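Local coordinates for mitogen (Streptococcus dysgalactiae, PDB 2J4X), which is a zinc-binding bacterial superantigen of the staphylococcal/streptococcal toxin family, probably acting as a toxin that stimulates T cells, at residues D93-I97 against Y188-T193. Coordinates in Å, arbitrary orientation, origin at the centre of the assembly. Residue numbers count along the deposited sequence, not the author numbering.
Sequences DGGLI and YTDNET
Asn191 points the OD1 of its amide into the glycine break in strand 87-98: with chi1 near -74° OD1 accepts a hydrogen bond from Leu96 N at 2.8 Å, 154° at the hydrogen, and lies 3.2 Å from Gly94 CA. Gly95 N is also near this oxygen, but its angle is poor, and it donates instead to a water (2.8 Å) that in turn donates to Tyr188 O (2.8 Å). Both glycines have positive phi (45/-136 and 84/8). A CB on Gly94 would clash with Tyr188 O and Asn191 OD1; with none there, the backbones can come as close as 4.5 Å between Gly94 CA and Thr189 CA, with a CA-H...O contact of 3.5 Å from Gly94 CA to Tyr188 O. This is part of the interface between the two domains of the superantigen fold: the strand belongs to the N-terminal OB-fold domain, the loop before strand 193-195 to the C-terminal beta-grasp domain. That loop turns tightly, Asn191 N donating a hydrogen bond to Tyr188 O (3.3 Å), while an Asx turn takes Glu192 N to Asp190 OD1 (3.3 Å). Asn191 itself has left-handed backbone angles, 50/40. At one end Asp93 CG packs 3.7 Å from Thr189 CG2, its carboxylate salt-bridged to Lys79; at the other, Ile97 CG1 meets Thr193 CG2 at 3.9 Å. Tyr188 leads its ring away to hydrogen-bond Asp141 through OH.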
loop_
_atom_site.group_PDB
_atom_site.type_symbol
_atom_site.label_atom_id
_atom_site.label_comp_id
_atom_site.label_asym_id
_atom_site.label_seq_id
_atom_site.Cartn_x
_atom_site.Cartn_y
_atom_site.Cartn_z
ATOM N N ASP A 93 -9.106 0.653 -4.279
ATOM C CA ASP A 93 -9.368 -0.734 -3.861
ATOM C C ASP A 93 -9.059 -0.798 -2.380
ATOM O O ASP A 93 -8.007 -0.323 -1.960
ATOM C CB ASP A 93 -8.418 -1.728 -4.544
ATOM C CG ASP A 93 -8.729 -1.951 -6.018
ATOM O OD1 ASP A 93 -7.805 -2.430 -6.729
ATOM O OD2 ASP A 93 -9.878 -1.671 -6.459
ATOM N N GLY A 94 -9.949 -1.395 -1.591
ATOM C CA GLY A 94 -9.701 -1.496 -0.160
ATOM C C GLY A 94 -9.193 -0.246 0.552
ATOM O O GLY A 94 -9.709 0.842 0.326
ATOM N N GLY A 95 -8.192 -0.423 1.424
ATOM C CA GLY A 95 -7.610 0.673 2.191
ATOM C C GLY A 95 -8.396 0.987 3.457
ATOM O O GLY A 95 -8.093 1.935 4.179
ATOM N N LEU A 96 -9.380 0.143 3.768
ATOM C CA LEU A 96 -10.273 0.372 4.907
ATOM C C LEU A 96 -9.983 -0.334 6.208
ATOM O O LEU A 96 -9.712 -1.516 6.228
ATOM C CB LEU A 96 -11.726 0.043 4.508
ATOM C CG LEU A 96 -12.176 0.449 3.100
ATOM C CD1 LEU A 96 -13.657 0.182 2.945
ATOM C CD2 LEU A 96 -11.871 1.914 2.851
ATOM N N ILE A 97 -10.045 0.432 7.290
ATOM C CA ILE A 97 -9.879 -0.070 8.637
ATOM C C ILE A 97 -10.948 0.682 9.422
ATOM O O ILE A 97 -11.032 1.913 9.353
ATOM C CB ILE A 97 -8.506 0.265 9.260
ATOM C CG1 ILE A 97 -7.387 -0.469 8.519
ATOM C CG2 ILE A 97 -8.491 -0.157 10.721
ATOM C CD1 ILE A 97 -6.034 -0.329 9.163
ATOM N N TYR A 188 -5.547 -5.511 -3.632
ATOM C CA TYR A 188 -5.799 -4.785 -2.390
ATOM C C TYR A 188 -7.269 -4.795 -1.950
ATOM O O TYR A 188 -7.615 -4.261 -0.894
ATOM C CB TYR A 188 -5.322 -3.327 -2.524
ATOM C CG TYR A 188 -3.868 -3.132 -2.893
ATOM C CD1 TYR A 188 -2.856 -3.784 -2.199
ATOM C CD2 TYR A 188 -3.509 -2.218 -3.886
ATOM C CE1 TYR A 188 -1.509 -3.522 -2.484
ATOM C CE2 TYR A 188 -2.187 -1.944 -4.180
ATOM C CZ TYR A 188 -1.183 -2.591 -3.477
ATOM O OH TYR A 188 0.138 -2.278 -3.740
ATOM N N THR A 189 -8.131 -5.411 -2.745
ATOM C CA THR A 189 -9.545 -5.440 -2.399
ATOM C C THR A 189 -9.870 -6.207 -1.099
ATOM O O THR A 189 -10.969 -6.064 -0.552
ATOM C CB THR A 189 -10.389 -5.997 -3.586
ATOM O OG1 THR A 189 -9.887 -7.282 -3.975
ATOM C CG2 THR A 189 -10.318 -5.054 -4.787
ATOM N N ASP A 190 -8.926 -6.994 -0.579
ATOM C CA ASP A 190 -9.185 -7.745 0.656
ATOM C C ASP A 190 -8.880 -7.041 1.974
ATOM O O ASP A 190 -9.069 -7.623 3.038
ATOM C CB ASP A 190 -8.468 -9.102 0.639
ATOM C CG ASP A 190 -7.032 -9.005 0.199
ATOM O OD1 ASP A 190 -6.260 -8.242 0.832
ATOM O OD2 ASP A 190 -6.686 -9.704 -0.787
ATOM N N ASN A 191 -8.425 -5.793 1.914
ATOM C CA ASN A 191 -8.123 -5.030 3.117
ATOM C C ASN A 191 -7.254 -5.772 4.078
ATOM O O ASN A 191 -7.483 -5.699 5.274
ATOM C CB ASN A 191 -9.391 -4.643 3.858
ATOM C CG ASN A 191 -10.134 -3.546 3.183
ATOM O OD1 ASN A 191 -9.562 -2.504 2.900
ATOM N ND2 ASN A 191 -11.427 -3.762 2.915
ATOM N N GLU A 192 -6.264 -6.497 3.581
ATOM C CA GLU A 192 -5.371 -7.224 4.472
ATOM C C GLU A 192 -4.751 -6.155 5.366
ATOM O O GLU A 192 -4.393 -5.089 4.874
ATOM C CB GLU A 192 -4.283 -7.922 3.652
ATOM C CG GLU A 192 -3.699 -9.152 4.320
ATOM C CD GLU A 192 -2.404 -9.660 3.672
ATOM O OE1 GLU A 192 -2.247 -9.511 2.427
ATOM O OE2 GLU A 192 -1.553 -10.228 4.417
ATOM N N THR A 193 -4.669 -6.414 6.671
ATOM C CA THR A 193 -4.062 -5.476 7.638
ATOM C C THR A 193 -2.847 -6.110 8.361
ATOM O O THR A 193 -2.821 -7.311 8.629
ATOM C CB THR A 193 -5.079 -5.010 8.710
ATOM O OG1 THR A 193 -5.704 -6.156 9.293
ATOM C CG2 THR A 193 -6.149 -4.125 8.100
HETATM O O HOH W 1 -6.360 -2.554 0.969
#